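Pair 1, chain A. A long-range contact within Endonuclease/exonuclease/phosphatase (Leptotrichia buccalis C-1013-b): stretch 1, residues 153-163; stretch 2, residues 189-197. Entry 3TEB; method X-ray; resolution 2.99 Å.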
# COMPACT_ATOMS: atom_id res chain seq x y z
N ASP A 153 0.23 8.67 18.00
CA ASP A 153 -0.86 9.51 17.56
C ASP A 153 -0.98 9.47 16.03
O ASP A 153 -0.11 9.98 15.32
CB ASP A 153 -0.65 10.95 18.04
CG ASP A 153 -1.75 11.89 17.56
OD1 ASP A 153 -2.91 11.73 17.97
OD2 ASP A 153 -1.44 12.81 16.77
N MSE A 154 -2.05 8.86 15.54
CA MSE A 154 -2.30 8.73 14.11
C MSE A 154 -2.31 10.09 13.38
O MSE A 154 -1.82 10.21 12.26
CB MSE A 154 -3.62 7.98 13.89
CG MSE A 154 -4.22 8.07 12.49
SE MSE A 154 -3.92 6.52 11.36
CE MSE A 154 -4.91 5.16 12.37
N GLY A 155 -2.86 11.10 14.03
CA GLY A 155 -2.83 12.45 13.49
C GLY A 155 -1.41 12.91 13.21
O GLY A 155 -1.05 13.18 12.06
N LYS A 156 -0.60 12.97 14.27
CA LYS A 156 0.81 13.35 14.19
C LYS A 156 1.56 12.58 13.10
O LYS A 156 2.30 13.15 12.31
CB LYS A 156 1.50 13.11 15.53
CG LYS A 156 1.41 14.25 16.55
CD LYS A 156 2.66 14.24 17.47
CE LYS A 156 2.52 15.13 18.70
NZ LYS A 156 1.61 14.53 19.73
N ASN A 157 1.36 11.27 13.08
CA ASN A 157 2.02 10.40 12.12
C ASN A 157 1.70 10.80 10.68
O ASN A 157 2.61 10.91 9.84
CB ASN A 157 1.67 8.94 12.37
CG ASN A 157 2.22 8.42 13.69
OD1 ASN A 157 2.99 9.10 14.37
ND2 ASN A 157 1.81 7.21 14.07
N ILE A 158 0.42 11.02 10.41
CA ILE A 158 -0.00 11.45 9.08
C ILE A 158 0.62 12.81 8.74
O ILE A 158 1.10 13.01 7.62
CB ILE A 158 -1.54 11.43 8.93
CG1 ILE A 158 -2.04 9.99 8.87
CG2 ILE A 158 -1.97 12.19 7.67
CD1 ILE A 158 -3.52 9.85 8.87
N GLN A 159 0.64 13.72 9.71
CA GLN A 159 1.32 15.00 9.54
C GLN A 159 2.81 14.81 9.15
O GLN A 159 3.31 15.51 8.27
CB GLN A 159 1.17 15.88 10.79
CG GLN A 159 -0.18 16.58 10.93
CD GLN A 159 -0.60 17.40 9.68
OE1 GLN A 159 -1.73 17.26 9.19
NE2 GLN A 159 0.30 18.24 9.17
N THR A 160 3.50 13.87 9.79
CA THR A 160 4.86 13.54 9.37
C THR A 160 4.94 13.14 7.89
O THR A 160 5.82 13.60 7.18
CB THR A 160 5.48 12.44 10.23
OG1 THR A 160 5.44 12.83 11.60
CG2 THR A 160 6.93 12.17 9.85
N ILE A 161 4.04 12.27 7.44
CA ILE A 161 4.05 11.87 6.04
C ILE A 161 3.88 13.12 5.16
O ILE A 161 4.70 13.40 4.28
CB ILE A 161 2.97 10.80 5.72
CG1 ILE A 161 3.27 9.50 6.46
CG2 ILE A 161 2.90 10.52 4.22
CD1 ILE A 161 2.10 8.50 6.52
N LEU A 162 2.82 13.88 5.45
CA LEU A 162 2.46 15.03 4.63
C LEU A 162 3.51 16.13 4.63
O LEU A 162 3.62 16.85 3.66
CB LEU A 162 1.09 15.60 5.02
CG LEU A 162 -0.08 14.68 4.65
CD1 LEU A 162 -1.35 15.13 5.32
CD2 LEU A 162 -0.26 14.55 3.14
N ASN A 163 4.29 16.23 5.71
CA ASN A 163 5.33 17.26 5.79
C ASN A 163 6.73 16.83 5.36
O ASN A 163 7.67 17.60 5.52
CB ASN A 163 5.40 17.85 7.19
CG ASN A 163 4.18 18.68 7.53
OD1 ASN A 163 3.74 19.51 6.74
ND2 ASN A 163 3.63 18.45 8.71
N GLU A 189 -12.78 10.03 10.44
CA GLU A 189 -12.96 11.47 10.29
C GLU A 189 -11.65 12.17 10.61
O GLU A 189 -11.18 12.99 9.83
CB GLU A 189 -14.07 11.97 11.22
CG GLU A 189 -15.00 13.03 10.60
CD GLU A 189 -16.14 12.42 9.78
OE1 GLU A 189 -15.87 11.72 8.77
OE2 GLU A 189 -17.32 12.65 10.14
N ASN A 190 -11.06 11.82 11.75
CA ASN A 190 -9.74 12.31 12.15
C ASN A 190 -8.68 12.21 11.04
O ASN A 190 -7.92 13.16 10.84
CB ASN A 190 -9.25 11.58 13.41
CG ASN A 190 -8.06 12.26 14.07
OD1 ASN A 190 -6.94 11.74 14.07
ND2 ASN A 190 -8.30 13.44 14.64
N ILE A 191 -8.64 11.09 10.32
CA ILE A 191 -7.73 10.92 9.18
C ILE A 191 -7.93 12.09 8.24
O ILE A 191 -6.99 12.81 7.94
CB ILE A 191 -7.96 9.60 8.38
CG1 ILE A 191 -8.02 8.35 9.28
CG2 ILE A 191 -6.93 9.43 7.26
CD1 ILE A 191 -6.74 7.62 9.47
N LEU A 192 -9.17 12.29 7.79
CA LEU A 192 -9.48 13.32 6.80
C LEU A 192 -9.19 14.75 7.28
O LEU A 192 -8.77 15.59 6.48
CB LEU A 192 -10.93 13.20 6.32
CG LEU A 192 -11.39 11.84 5.76
CD1 LEU A 192 -12.91 11.79 5.69
CD2 LEU A 192 -10.77 11.50 4.40
N SER A 193 -9.41 15.01 8.57
CA SER A 193 -9.04 16.28 9.23
C SER A 193 -7.61 16.71 8.94
O SER A 193 -7.27 17.87 9.14
CB SER A 193 -9.15 16.18 10.75
OG SER A 193 -10.41 15.69 11.17
N GLN A 194 -6.76 15.78 8.51
CA GLN A 194 -5.36 16.07 8.27
C GLN A 194 -5.14 16.72 6.91
O GLN A 194 -4.01 17.02 6.52
CB GLN A 194 -4.52 14.81 8.44
CG GLN A 194 -4.79 14.07 9.75
CD GLN A 194 -4.50 14.90 10.99
OE1 GLN A 194 -3.57 15.72 11.02
NE2 GLN A 194 -5.30 14.70 12.03
N GLY A 195 -6.23 16.97 6.20
CA GLY A 195 -6.17 17.56 4.87
C GLY A 195 -6.12 16.48 3.81
O GLY A 195 -5.30 16.54 2.90
N LEU A 196 -7.01 15.49 3.95
CA LEU A 196 -7.03 14.34 3.07
C LEU A 196 -8.39 14.11 2.44
O LEU A 196 -9.43 14.28 3.08
CB LEU A 196 -6.61 13.10 3.83
CG LEU A 196 -5.11 12.99 4.09
CD1 LEU A 196 -4.82 11.68 4.80
CD2 LEU A 196 -4.32 13.07 2.81
N PHE A 197 -8.36 13.72 1.17
CA PHE A 197 -9.55 13.35 0.42
C PHE A 197 -9.53 11.85 0.10
O PHE A 197 -8.50 11.30 -0.29
CB PHE A 197 -9.64 14.17 -0.87
CG PHE A 197 -9.72 15.66 -0.65
CD1 PHE A 197 -10.95 16.31 -0.63
CD2 PHE A 197 -8.57 16.42 -0.45
CE1 PHE A 197 -11.03 17.69 -0.42
CE2 PHE A 197 -8.64 17.80 -0.23
CZ PHE A 197 -9.87 18.43 -0.23

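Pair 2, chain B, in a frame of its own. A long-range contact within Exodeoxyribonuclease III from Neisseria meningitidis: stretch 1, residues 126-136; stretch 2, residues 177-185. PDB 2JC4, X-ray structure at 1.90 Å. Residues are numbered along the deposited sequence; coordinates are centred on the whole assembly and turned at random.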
# COMPACT_ATOMS: atom_id res chain seq x y z
N ALA B 126 -1.53 5.11 -15.92
CA ALA B 126 -0.31 4.34 -16.20
C ALA B 126 -0.26 3.07 -15.33
O ALA B 126 0.16 2.01 -15.78
CB ALA B 126 0.94 5.19 -16.03
N LEU B 127 -0.67 3.19 -14.08
CA LEU B 127 -0.68 2.02 -13.22
C LEU B 127 -1.63 0.95 -13.75
O LEU B 127 -1.30 -0.23 -13.76
CB LEU B 127 -1.09 2.42 -11.79
CG LEU B 127 -1.20 1.28 -10.79
CD1 LEU B 127 0.20 0.61 -10.57
CD2 LEU B 127 -1.79 1.76 -9.49
N THR B 128 -2.83 1.37 -14.15
CA THR B 128 -3.84 0.44 -14.66
C THR B 128 -3.28 -0.40 -15.82
O THR B 128 -3.48 -1.62 -15.90
CB THR B 128 -5.11 1.23 -15.09
OG1 THR B 128 -5.52 2.05 -13.99
CG2 THR B 128 -6.25 0.29 -15.38
N GLU B 129 -2.56 0.27 -16.71
CA GLU B 129 -1.97 -0.38 -17.88
C GLU B 129 -0.93 -1.43 -17.46
O GLU B 129 -0.88 -2.56 -17.96
CB GLU B 129 -1.34 0.69 -18.79
CG GLU B 129 -1.57 0.43 -20.25
CD GLU B 129 -0.77 1.37 -21.12
OE1 GLU B 129 0.33 0.97 -21.57
OE2 GLU B 129 -1.22 2.52 -21.31
N PHE B 130 -0.08 -1.08 -16.52
CA PHE B 130 0.95 -2.00 -16.07
C PHE B 130 0.32 -3.21 -15.39
O PHE B 130 0.69 -4.36 -15.68
CB PHE B 130 1.86 -1.29 -15.08
CG PHE B 130 2.86 -2.18 -14.41
CD1 PHE B 130 3.85 -2.82 -15.16
CD2 PHE B 130 2.86 -2.31 -13.02
CE1 PHE B 130 4.81 -3.63 -14.55
CE2 PHE B 130 3.83 -3.14 -12.39
CZ PHE B 130 4.82 -3.76 -13.15
N VAL B 131 -0.60 -2.94 -14.47
CA VAL B 131 -1.27 -4.02 -13.71
C VAL B 131 -2.03 -4.94 -14.68
O VAL B 131 -1.92 -6.18 -14.59
CB VAL B 131 -2.17 -3.49 -12.54
CG1 VAL B 131 -2.85 -4.69 -11.83
CG2 VAL B 131 -1.34 -2.73 -11.50
N ARG B 132 -2.78 -4.37 -15.62
CA ARG B 132 -3.50 -5.19 -16.62
C ARG B 132 -2.56 -6.21 -17.36
O ARG B 132 -2.89 -7.41 -17.56
CB ARG B 132 -4.12 -4.26 -17.65
CG ARG B 132 -5.00 -5.02 -18.72
CD ARG B 132 -5.53 -4.08 -19.83
NE ARG B 132 -6.47 -3.09 -19.30
CZ ARG B 132 -6.30 -1.77 -19.34
NH1 ARG B 132 -5.22 -1.23 -19.91
NH2 ARG B 132 -7.24 -0.97 -18.82
N ASP B 133 -1.39 -5.71 -17.75
CA ASP B 133 -0.39 -6.50 -18.44
C ASP B 133 0.19 -7.57 -17.52
O ASP B 133 0.31 -8.76 -17.92
CB ASP B 133 0.71 -5.56 -18.95
CG ASP B 133 1.89 -6.28 -19.59
OD1 ASP B 133 1.67 -7.14 -20.46
OD2 ASP B 133 3.04 -5.98 -19.21
N GLU B 134 0.52 -7.17 -16.29
CA GLU B 134 1.08 -8.10 -15.31
C GLU B 134 0.11 -9.25 -15.03
O GLU B 134 0.52 -10.40 -14.92
CB GLU B 134 1.46 -7.38 -14.00
CG GLU B 134 2.66 -6.45 -14.11
CD GLU B 134 3.96 -7.22 -14.06
OE1 GLU B 134 4.16 -7.96 -13.09
OE2 GLU B 134 4.76 -7.10 -14.99
N MET B 135 -1.18 -8.92 -14.94
CA MET B 135 -2.20 -9.95 -14.68
C MET B 135 -2.37 -11.05 -15.77
O MET B 135 -2.85 -12.13 -15.47
CB MET B 135 -3.54 -9.27 -14.43
CG MET B 135 -3.57 -8.53 -13.06
SD MET B 135 -5.14 -7.68 -12.87
CE MET B 135 -6.19 -9.13 -12.64
N THR B 136 -1.98 -10.77 -17.02
CA THR B 136 -2.03 -11.81 -18.08
C THR B 136 -1.04 -12.97 -17.84
O THR B 136 -1.10 -13.98 -18.54
CB THR B 136 -1.68 -11.26 -19.49
OG1 THR B 136 -0.32 -10.80 -19.50
CG2 THR B 136 -2.60 -10.11 -19.87
N GLN B 177 -11.99 2.01 -9.02
CA GLN B 177 -12.85 1.03 -9.71
C GLN B 177 -12.16 0.49 -10.97
O GLN B 177 -12.28 -0.71 -11.27
CB GLN B 177 -14.26 1.60 -10.00
CG GLN B 177 -15.30 0.56 -10.53
CD GLN B 177 -15.54 -0.57 -9.56
OE1 GLN B 177 -15.85 -0.34 -8.39
NE2 GLN B 177 -15.37 -1.81 -10.01
N ASN B 178 -11.41 1.34 -11.67
CA ASN B 178 -10.71 0.88 -12.87
C ASN B 178 -9.70 -0.24 -12.60
O ASN B 178 -9.43 -1.09 -13.46
CB ASN B 178 -10.03 2.03 -13.60
CG ASN B 178 -11.01 3.06 -14.11
OD1 ASN B 178 -12.19 2.77 -14.25
ND2 ASN B 178 -10.52 4.27 -14.43
N LEU B 179 -9.12 -0.24 -11.41
CA LEU B 179 -8.22 -1.33 -10.98
C LEU B 179 -9.01 -2.61 -10.67
O LEU B 179 -8.67 -3.67 -11.14
CB LEU B 179 -7.40 -0.87 -9.77
CG LEU B 179 -6.38 0.25 -10.01
CD1 LEU B 179 -5.79 0.73 -8.67
CD2 LEU B 179 -5.25 -0.18 -11.00
N LEU B 180 -10.07 -2.51 -9.86
CA LEU B 180 -10.95 -3.64 -9.63
C LEU B 180 -11.46 -4.28 -10.95
O LEU B 180 -11.52 -5.52 -11.05
CB LEU B 180 -12.16 -3.22 -8.77
CG LEU B 180 -11.85 -2.68 -7.36
CD1 LEU B 180 -13.14 -2.33 -6.63
CD2 LEU B 180 -10.98 -3.66 -6.53
N ASP B 181 -11.85 -3.43 -11.91
CA ASP B 181 -12.34 -3.83 -13.26
C ASP B 181 -11.33 -4.64 -14.11
O ASP B 181 -11.71 -5.37 -15.05
CB ASP B 181 -12.76 -2.58 -14.04
CG ASP B 181 -14.03 -1.94 -13.50
OD1 ASP B 181 -14.70 -2.56 -12.64
OD2 ASP B 181 -14.34 -0.80 -13.96
N LEU B 182 -10.05 -4.59 -13.72
CA LEU B 182 -9.06 -5.51 -14.31
C LEU B 182 -9.31 -6.98 -13.98
O LEU B 182 -8.79 -7.87 -14.68
CB LEU B 182 -7.62 -5.14 -13.89
CG LEU B 182 -7.20 -3.70 -14.19
CD1 LEU B 182 -5.81 -3.38 -13.60
CD2 LEU B 182 -7.29 -3.38 -15.69
N GLY B 183 -10.09 -7.23 -12.92
CA GLY B 183 -10.35 -8.57 -12.41
C GLY B 183 -9.66 -8.79 -11.07
O GLY B 183 -9.00 -9.82 -10.85
N LEU B 184 -9.77 -7.79 -10.21
CA LEU B 184 -9.17 -7.80 -8.88
C LEU B 184 -10.27 -7.52 -7.87
O LEU B 184 -11.25 -6.89 -8.22
CB LEU B 184 -8.12 -6.69 -8.77
CG LEU B 184 -6.84 -6.90 -9.58
CD1 LEU B 184 -6.04 -5.62 -9.44
CD2 LEU B 184 -6.02 -8.11 -9.02
N THR B 185 -10.08 -8.02 -6.65
CA THR B 185 -11.04 -7.95 -5.55
C THR B 185 -10.43 -7.12 -4.42
O THR B 185 -9.28 -7.35 -4.04
CB THR B 185 -11.32 -9.41 -5.04
OG1 THR B 185 -12.12 -10.10 -6.01
CG2 THR B 185 -12.05 -9.41 -3.71

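In both pairs a helix packs against the end of a second helix and the turn that follows it. The backbones superpose with an RMSD of 0.8 Å over 14 central residues, and the buried areas are close, 396 Å² in pair 1 and 408 Å² in pair 2. Neither contact relies on a clear hydrogen bond between the stretches; packing of side chains does most of the work.

The turn is closely shared. G195(A) and G183(B) match, both with positive phi, where a CB would be jammed against the preceding carbonyl oxygen; glycine suits such a place. The leucines that follow, L196(A) and L184(B), coincide almost exactly, share the m,t rotamer and point toward the first helix. L196(A) N bonds back to L192(A) O at 3.1 Å and L184(B) N to L180(B) O at 3.0 Å, which ties the turn to the helix before it.

I158(A) matches V131(B); both are beta-branched and point toward the second stretch, where they meet these leucines. I158(A) CG2 lies 4.1 Å from L196(A) CD1, and V131(B) CG1 lies 4.1 Å from L184(B) CD1. The longer isoleucine also brings I158(A) CD1 to 3.8 Å from I191(A) CG2. A turn earlier, the selenomethionine M154(A) places SE 3.6 Å from I191(A) CD1, while its counterpart L127(B) meets L179(B) more loosely, CD2 to CD1 at 4.2 Å. A turn later, L162(A) CD2 is 4.3 Å from L196(A) CD2; its match, the unbranched, flexible M135(B), carries CE to 3.8 Å from L184(B) CD2 and to 3.4 Å from G183(B) O.

The sharpest difference lies at Q194(A) and L182(B), the residue covered most in each pair. Q194(A) lays its aliphatic part on I158(A), CB to CG2 at 3.7 Å, and its amide NE2 donates to N190(A) O at 3.3 Å, so NE2 has an acceptor within its own stretch. That amide also passes over G155(A), with Q194(A) NE2 3.6 Å from G155(A) CA; an ideal CB on G155(A) would come to 3.3 Å from Q194(A) NE2, so the bare glycine leaves it room. L182(B) has no polar end to satisfy. L182(B) CD1 packs 3.7 Å from V131(B) CG1, and the position matching the glycine is filled by T128(B), small enough to fit and offering a methyl, CG2, 3.8 Å from L182(B) CD2. Beside it, R132(B), which matches Q159(A), is exposed, and part of its guanidinium, NE, lies 3.7 Å from L182(B) CD2. Thus glutamine over glycine in one pair and leucine beside threonine in the other fill equivalent space on a common backbone.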